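Local atomic coordinates of putative alpha/beta hydrolase fold protein (Candidatus Nitrososphaera gargensis, PDB entry 5A62), a protein that probably hydrolyses carboxylic esters through an alpha/beta hydrolase fold. Residues G33-I38 and V179-T183; I96-I100 and H248-I252; L134-F138 and T192-Y196. One frame throughout, in Å; residues are numbered along the deposited sequence.

Overall arrangement
All lie in one alpha/beta hydrolase fold. Contact 1 joins the loop after strand 25-29 to the insertion between strands 116-122 and 212-218, contact 2 joins strand 93-98 to segment 248-252, and contact 3 lies within the insertion. Along the chain the segments run 33-38, 96-100, 134-138, 179-183, 192-196, 248-252, so contact 1 crosses both others and contact 3 nests inside contact 2. Contact 2, at the probable active site, is most central. Its centre is about 12 Å from that of contact 1, touched through I38 and V251, and about 17 Å from that of contact 3, touched through I100 and L195. Contacts 1 and 3 do not touch; both involve inserted helices that probably roof the pocket.

Contact 1. Residues G33-I38 and V179-T183; sequences GGNILI and VFTKT
V179, at the end of helix 170-180, packs beside the loop that follows strand 25-29; the closest CA atoms are those of G33 and F180, 4.9 Å apart. With chi1 t, V179 turns CG1 to within 3.6 Å of both G33 O and G34 CA, and its CG2 lies 4.2 Å from L37 CB. G33 has a positive phi (84/-1), and a CB here would clash with the F180 ring. G33 O accepts a CA-H...O contact from F180 CA (3.2 Å, nearly linear). Such a loop after this strand usually carries part of the oxyanion hole in alpha/beta hydrolases, while helix 170-180 belongs to the insertion between strands 116-122 and 212-218 that forms the cap. N35, chi1 p, closes an Asx turn through L37 N to N35 OD1 (3.0 Å) and gives a weak hydrogen bond from its ND2 to V179 O (2.9 Å). A water links G34 O, N35 ND2 and T183 OG1 at 2.8, 3.0 and 2.8 Å. F180 to T183 form a type I turn. L37 lies in a 3-10 segment, 36-38, and its CD1 meets K182 CE at 3.8 Å; K182 NZ itself bonds to E178 O.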
loop_
_atom_site.group_PDB
_atom_site.type_symbol
_atom_site.label_atom_id
_atom_site.label_comp_id
_atom_site.label_asym_id
_atom_site.label_seq_id
_atom_site.Cartn_x
_atom_site.Cartn_y
_atom_site.Cartn_z
ATOM N N GLY A 33 11.028 9.826 5.633
ATOM C CA GLY A 33 12.234 9.809 6.421
ATOM C C GLY A 33 12.584 11.180 6.949
ATOM O O GLY A 33 13.587 11.302 7.659
ATOM N N GLY A 34 11.802 12.189 6.634
ATOM C CA GLY A 34 12.027 13.555 7.159
ATOM C C GLY A 34 11.122 13.837 8.325
ATOM O O GLY A 34 10.384 12.994 8.840
ATOM N N ASN A 35 11.185 15.076 8.793
ATOM C CA ASN A 35 10.422 15.574 9.902
ATOM C C ASN A 35 10.700 17.053 9.968
ATOM O O ASN A 35 11.345 17.622 9.085
ATOM C CB ASN A 35 10.724 14.799 11.139
ATOM C CG ASN A 35 12.168 14.762 11.426
ATOM O OD1 ASN A 35 12.815 15.824 11.514
ATOM N ND2 ASN A 35 12.737 13.576 11.503
ATOM N N ILE A 36 10.163 17.729 10.997
ATOM C CA ILE A 36 10.260 19.205 11.024
ATOM C C ILE A 36 11.704 19.638 11.199
ATOM O O ILE A 36 12.059 20.740 10.796
ATOM C CB ILE A 36 9.403 19.774 12.114
ATOM C CG1 ILE A 36 7.949 19.650 11.706
ATOM C CG2 ILE A 36 9.765 21.232 12.408
ATOM C CD1 ILE A 36 6.975 19.795 12.808
ATOM N N LEU A 37 12.567 18.770 11.704
ATOM C CA LEU A 37 13.997 19.126 11.805
ATOM C C LEU A 37 14.629 19.439 10.470
ATOM O O LEU A 37 15.632 20.172 10.402
ATOM C CB LEU A 37 14.776 18.082 12.588
ATOM C CG LEU A 37 14.142 17.684 13.946
ATOM C CD1 LEU A 37 14.930 16.571 14.624
ATOM C CD2 LEU A 37 13.873 18.887 14.813
ATOM N N ILE A 38 14.099 18.919 9.365
ATOM C CA ILE A 38 14.686 19.149 8.055
ATOM C C ILE A 38 14.446 20.569 7.612
ATOM O O ILE A 38 15.103 21.012 6.687
ATOM C CB ILE A 38 14.124 18.128 7.030
ATOM C CG1 ILE A 38 15.175 17.761 5.978
ATOM C CG2 ILE A 38 12.836 18.585 6.378
ATOM C CD1 ILE A 38 14.727 16.689 4.996
ATOM N N VAL A 179 18.065 13.598 11.135
ATOM C CA VAL A 179 16.671 13.719 10.708
ATOM C C VAL A 179 16.088 12.292 10.501
ATOM O O VAL A 179 15.079 11.916 11.086
ATOM C CB VAL A 179 16.562 14.523 9.446
ATOM C CG1 VAL A 179 15.173 14.393 8.775
ATOM C CG2 VAL A 179 16.957 15.988 9.694
ATOM N N PHE A 180 16.762 11.513 9.666
ATOM C CA PHE A 180 16.217 10.228 9.203
ATOM C C PHE A 180 15.949 9.287 10.333
ATOM O O PHE A 180 14.960 8.543 10.363
ATOM C CB PHE A 180 17.161 9.636 8.158
ATOM C CG PHE A 180 16.620 8.450 7.431
ATOM C CD1 PHE A 180 15.836 8.641 6.285
ATOM C CD2 PHE A 180 16.858 7.166 7.881
ATOM C CE1 PHE A 180 15.376 7.525 5.587
ATOM C CE2 PHE A 180 16.394 6.076 7.196
ATOM C CZ PHE A 180 15.619 6.278 6.108
ATOM N N THR A 181 16.857 9.247 11.319
ATOM C CA THR A 181 16.777 8.251 12.357
ATOM C C THR A 181 15.689 8.570 13.410
ATOM O O THR A 181 15.456 7.747 14.280
ATOM C CB THR A 181 18.136 7.973 13.008
ATOM O OG1 THR A 181 18.560 9.157 13.658
ATOM C CG2 THR A 181 19.094 7.475 11.992
ATOM N N LYS A 182 14.945 9.666 13.238
ATOM C CA LYS A 182 13.746 9.892 14.035
ATOM C C LYS A 182 12.513 9.173 13.425
ATOM O O LYS A 182 11.445 9.210 14.054
ATOM C CB LYS A 182 13.392 11.368 14.125
ATOM C CG LYS A 182 14.425 12.348 14.547
ATOM C CD LYS A 182 14.886 12.045 15.899
ATOM C CE LYS A 182 15.537 13.314 16.493
ATOM N NZ LYS A 182 16.912 13.292 16.091
ATOM N N THR A 183 12.679 8.564 12.269
ATOM C CA THR A 183 11.557 7.932 11.628
ATOM C C THR A 183 11.366 6.562 12.253
ATOM O O THR A 183 12.318 5.788 12.383
ATOM C CB THR A 183 11.898 7.776 10.147
ATOM O OG1 THR A 183 12.312 9.034 9.565
ATOM C CG2 THR A 183 10.634 7.308 9.371
HETATM O O HOH W 1 11.089 11.206 10.870
#

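Contact 2. Residues I96-I100 and H248-I252. With ACT (acetate ion), chain B.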
loop_
_atom_site.group_PDB
_atom_site.type_symbol
_atom_site.label_atom_id
_atom_site.label_comp_id
_atom_site.label_asym_id
_atom_site.label_seq_id
_atom_site.Cartn_x
_atom_site.Cartn_y
_atom_site.Cartn_z
ATOM N N ILE A 96 4.413 24.024 0.417
ATOM C CA ILE A 96 5.774 23.713 -0.007
ATOM C C ILE A 96 6.020 22.256 0.427
ATOM O O ILE A 96 6.092 21.993 1.605
ATOM C CB ILE A 96 6.830 24.628 0.548
ATOM C CG1 ILE A 96 6.500 26.078 0.110
ATOM C CG2 ILE A 96 8.190 24.180 0.077
ATOM C CD1 ILE A 96 7.244 27.081 0.926
ATOM N N GLY A 97 6.143 21.363 -0.568
ATOM C CA GLY A 97 6.306 19.965 -0.225
ATOM C C GLY A 97 7.463 19.311 -0.884
ATOM O O GLY A 97 7.684 19.523 -2.067
ATOM N N HIS A 98 8.251 18.536 -0.140
ATOM C CA HIS A 98 9.432 17.852 -0.637
ATOM C C HIS A 98 9.090 16.390 -0.769
ATOM O O HIS A 98 8.657 15.747 0.162
ATOM C CB HIS A 98 10.621 18.023 0.339
ATOM C CG HIS A 98 11.847 17.265 -0.031
ATOM N ND1 HIS A 98 12.717 16.793 0.925
ATOM C CD2 HIS A 98 12.408 16.990 -1.204
ATOM C CE1 HIS A 98 13.733 16.181 0.322
ATOM N NE2 HIS A 98 13.578 16.297 -0.978
ATOM N N SER A 99 9.342 15.860 -1.967
ATOM C CA SER A 99 9.164 14.432 -2.286
ATOM C C SER A 99 7.718 14.026 -2.031
ATOM O O SER A 99 6.817 14.545 -2.613
ATOM C CB SER A 99 10.198 13.564 -1.581
ATOM O OG SER A 99 10.377 12.375 -2.356
ATOM N N ILE A 100 7.435 13.106 -1.128
ATOM C CA ILE A 100 6.040 12.796 -0.813
ATOM C C ILE A 100 5.229 14.003 -0.438
ATOM O O ILE A 100 4.028 14.071 -0.711
ATOM C CB ILE A 100 5.888 11.661 0.273
ATOM C CG1 ILE A 100 4.510 11.002 0.204
ATOM C CG2 ILE A 100 6.155 12.168 1.673
ATOM C CD1 ILE A 100 4.303 9.840 1.142
ATOM N N HIS A 248 17.961 14.220 -4.978
ATOM C CA HIS A 248 16.746 14.074 -4.225
ATOM C C HIS A 248 16.769 14.785 -2.893
ATOM O O HIS A 248 15.795 15.463 -2.504
ATOM C CB HIS A 248 16.516 12.581 -3.936
ATOM C CG HIS A 248 15.256 12.278 -3.184
ATOM N ND1 HIS A 248 15.251 11.994 -1.832
ATOM C CD2 HIS A 248 13.968 12.202 -3.586
ATOM C CE1 HIS A 248 14.020 11.720 -1.438
ATOM N NE2 HIS A 248 13.226 11.853 -2.482
ATOM N N TRP A 249 17.868 14.642 -2.162
ATOM C CA TRP A 249 17.967 15.193 -0.830
ATOM C C TRP A 249 18.485 16.629 -0.766
ATOM O O TRP A 249 19.208 17.047 0.120
ATOM C CB TRP A 249 18.781 14.252 0.071
ATOM C CG TRP A 249 18.067 13.029 0.399
ATOM C CD1 TRP A 249 18.241 11.788 -0.183
ATOM C CD2 TRP A 249 16.993 12.885 1.339
ATOM N NE1 TRP A 249 17.358 10.897 0.360
ATOM C CE2 TRP A 249 16.600 11.527 1.310
ATOM C CE3 TRP A 249 16.368 13.753 2.261
ATOM C CZ2 TRP A 249 15.580 11.035 2.122
ATOM C CZ3 TRP A 249 15.352 13.258 3.041
ATOM C CH2 TRP A 249 14.973 11.900 2.968
ATOM N N VAL A 250 18.033 17.431 -1.711
ATOM C CA VAL A 250 18.437 18.823 -1.822
ATOM C C VAL A 250 18.100 19.589 -0.547
ATOM O O VAL A 250 18.754 20.567 -0.216
ATOM C CB VAL A 250 17.789 19.503 -3.083
ATOM C CG1 VAL A 250 16.290 19.643 -2.927
ATOM C CG2 VAL A 250 18.443 20.845 -3.385
ATOM N N VAL A 251 17.045 19.213 0.175
ATOM C CA VAL A 251 16.636 19.873 1.401
ATOM C C VAL A 251 17.666 19.661 2.532
ATOM O O VAL A 251 17.699 20.398 3.492
ATOM C CB VAL A 251 15.214 19.425 1.823
ATOM C CG1 VAL A 251 15.132 17.929 2.008
ATOM C CG2 VAL A 251 14.728 20.104 3.076
ATOM N N ILE A 252 18.491 18.647 2.426
ATOM C CA ILE A 252 19.582 18.463 3.381
ATOM C C ILE A 252 20.739 19.391 2.992
ATOM O O ILE A 252 21.325 20.001 3.895
ATOM C CB ILE A 252 20.075 17.008 3.347
ATOM C CG1 ILE A 252 18.981 16.086 3.852
ATOM C CG2 ILE A 252 21.393 16.806 4.104
ATOM C CD1 ILE A 252 18.572 16.271 5.260
HETATM C C ACT B . 9.634 10.288 -0.780
HETATM O O ACT B . 10.706 9.649 -0.627
HETATM O OXT ACT B . 9.327 11.114 0.034
HETATM C CH3 ACT B . 8.668 10.004 -1.963
#
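S99 has a strained backbone, phi/psi 58/-118, at the sharp turn between strand 93-98 and helix 100-111, and its OG lies just 2.7 Å from the acetate carbon C. CB of S99 points toward the other segment, and OG shares a hydrogen bond of 2.9 Å with H248 NE2; either atom could be the donor. Together with G97 and G101, S99 fits the GxSxG nucleophile elbow of alpha/beta hydrolases, and H248, in the loop after strand 239-243, is in the position expected of the family's catalytic histidine. H248 also touches D221, beyond strand 212-218, in a position consistent with the acid of a Ser-His-Asp triad. The acetate, probably from the crystallisation liquor, accepts a hydrogen bond at OXT from I100 N (3.0 Å) and is also bonded to I32 N, so these two amides probably form the oxyanion hole. S99 takes the N-cap position without a capping bond by its side chain. Next to it, H98 (chi1 t) reaches across from the strand and donates from NE2 to H248 O at 2.8 Å and 159°, a carbonyl that N123 also binds. The edge of the H98 ring is directed at the face of the W249 six-membered ring in an offset edge-to-face pair, centroids 5.8 Å apart and planes at 82°. W249 in turn meets F176 of helix 170-180 edge-to-face.

Contact 3. Residues L134-F138 and T192-Y196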
loop_
_atom_site.group_PDB
_atom_site.type_symbol
_atom_site.label_atom_id
_atom_site.label_comp_id
_atom_site.label_asym_id
_atom_site.label_seq_id
_atom_site.Cartn_x
_atom_site.Cartn_y
_atom_site.Cartn_z
ATOM N N LEU A 134 9.860 2.317 -7.847
ATOM C CA LEU A 134 9.673 1.921 -6.446
ATOM C C LEU A 134 10.402 0.625 -6.075
ATOM O O LEU A 134 10.396 0.208 -4.935
ATOM C CB LEU A 134 8.184 1.762 -6.148
ATOM C CG LEU A 134 7.358 3.013 -6.342
ATOM C CD1 LEU A 134 5.941 2.805 -5.919
ATOM C CD2 LEU A 134 7.938 4.190 -5.611
ATOM N N GLU A 135 11.095 0.009 -7.034
ATOM C CA GLU A 135 11.779 -1.258 -6.745
ATOM C C GLU A 135 12.787 -1.149 -5.648
ATOM O O GLU A 135 12.930 -2.038 -4.851
ATOM C CB GLU A 135 12.410 -1.840 -8.035
ATOM C CG GLU A 135 12.685 -3.336 -7.910
ATOM C CD GLU A 135 11.400 -4.196 -7.755
ATOM O OE1 GLU A 135 10.297 -3.749 -8.244
ATOM O OE2 GLU A 135 11.482 -5.348 -7.177
ATOM N N LYS A 136 13.452 -0.016 -5.539
ATOM C CA LYS A 136 14.471 0.172 -4.509
ATOM C C LYS A 136 13.929 0.070 -3.122
ATOM O O LYS A 136 14.651 -0.288 -2.200
ATOM C CB LYS A 136 15.173 1.554 -4.718
ATOM C CG LYS A 136 14.245 2.766 -4.533
ATOM C CD LYS A 136 14.774 4.220 -4.783
ATOM C CE LYS A 136 15.275 4.436 -6.201
ATOM N NZ LYS A 136 14.209 4.622 -7.277
ATOM N N HIS A 137 12.659 0.388 -2.918
ATOM C CA HIS A 137 12.133 0.387 -1.563
ATOM C C HIS A 137 11.895 -0.981 -0.994
ATOM O O HIS A 137 11.694 -1.133 0.203
ATOM C CB HIS A 137 10.824 1.201 -1.505
ATOM C CG HIS A 137 10.947 2.634 -1.887
ATOM N ND1 HIS A 137 9.934 3.322 -2.508
ATOM C CD2 HIS A 137 11.899 3.539 -1.623
ATOM C CE1 HIS A 137 10.326 4.559 -2.754
ATOM N NE2 HIS A 137 11.501 4.726 -2.187
ATOM N N PHE A 138 11.904 -2.050 -1.811
ATOM C CA PHE A 138 11.873 -3.358 -1.227
ATOM C C PHE A 138 13.083 -3.606 -0.340
ATOM O O PHE A 138 12.972 -4.115 0.746
ATOM C CB PHE A 138 11.750 -4.490 -2.291
ATOM C CG PHE A 138 10.392 -4.528 -2.954
ATOM C CD1 PHE A 138 9.336 -5.243 -2.387
ATOM C CD2 PHE A 138 10.133 -3.815 -4.089
ATOM C CE1 PHE A 138 8.100 -5.244 -2.995
ATOM C CE2 PHE A 138 8.869 -3.798 -4.690
ATOM C CZ PHE A 138 7.842 -4.525 -4.120
ATOM N N THR A 192 6.326 4.233 2.417
ATOM C CA THR A 192 6.781 3.695 1.159
ATOM C C THR A 192 5.695 2.839 0.455
ATOM O O THR A 192 5.495 2.855 -0.759
ATOM C CB THR A 192 8.106 2.970 1.245
ATOM O OG1 THR A 192 7.973 1.811 2.056
ATOM C CG2 THR A 192 9.222 3.843 1.710
ATOM N N VAL A 193 4.974 2.047 1.236
ATOM C CA VAL A 193 3.869 1.266 0.693
ATOM C C VAL A 193 2.786 2.234 0.111
ATOM O O VAL A 193 2.188 1.974 -0.918
ATOM C CB VAL A 193 3.317 0.302 1.751
ATOM C CG1 VAL A 193 1.983 -0.277 1.305
ATOM C CG2 VAL A 193 4.337 -0.778 2.063
ATOM N N ALA A 194 2.502 3.318 0.832
ATOM C CA ALA A 194 1.487 4.263 0.412
ATOM C C ALA A 194 1.763 4.834 -0.959
ATOM O O ALA A 194 0.845 5.298 -1.639
ATOM C CB ALA A 194 1.286 5.351 1.420
ATOM N N LEU A 195 3.020 4.873 -1.357
ATOM C CA LEU A 195 3.318 5.418 -2.694
ATOM C C LEU A 195 2.605 4.665 -3.781
ATOM O O LEU A 195 2.348 5.225 -4.844
ATOM C CB LEU A 195 4.841 5.417 -2.949
ATOM C CG LEU A 195 5.633 6.295 -1.960
ATOM C CD1 LEU A 195 7.089 6.139 -2.261
ATOM C CD2 LEU A 195 5.198 7.733 -2.005
ATOM N N TYR A 196 2.326 3.404 -3.603
ATOM C CA TYR A 196 1.559 2.631 -4.610
ATOM C C TYR A 196 0.122 3.035 -4.760
ATOM O O TYR A 196 -0.574 2.653 -5.695
ATOM C CB TYR A 196 1.570 1.140 -4.260
ATOM C CG TYR A 196 2.893 0.454 -4.469
ATOM C CD1 TYR A 196 3.173 -0.117 -5.695
ATOM C CD2 TYR A 196 3.826 0.293 -3.474
ATOM C CE1 TYR A 196 4.374 -0.736 -5.924
ATOM C CE2 TYR A 196 4.995 -0.385 -3.709
ATOM C CZ TYR A 196 5.262 -0.886 -4.942
ATOM O OH TYR A 196 6.471 -1.560 -5.160
HETATM O O HOH W 2 8.267 -0.694 -3.405
HETATM O O HOH W 3 7.904 -1.781 -7.567
HETATM O O HOH W 4 7.594 1.639 -2.157
#
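The backbones of 134-138 and 192-196 stay well apart, with CA atoms 6.9 Å apart at H137 and T192 and 8.2 Å at L134 and L195. Each segment contains bonds back to the third residue, such as H137 N to L134 O (3.0 Å) in one and L195 N to T192 O (3.2 Å) in the other. No direct hydrogen bond joins them, so side chains and water fill the gap. L134 CD1 sits 3.8 Å from the Y196 ring centroid, almost on its normal, a CH-pi contact, while L134 CD2 packs on L195 CD1 at 4.0 Å. In a second CH-pi contact, T192 CG2 lies over one face of the H137 ring, 4.3 Å from its centroid. Y196 OH, 3.3 Å from F138 CE2, is linked by one water to L134 O and by another to E135 OE1; a third water spans H137 ND1 and T192 O. T192 OG1 bonds to R141, whose charge also meets the F138 ring. The contact thus joins helix 136-147 to helix 185-194 within the cap. L195 faces I32 and I100 beside the acetate-bearing pocket, while F138, V193 and Y196 pack on T73, Y72 and T197 of the second subunit.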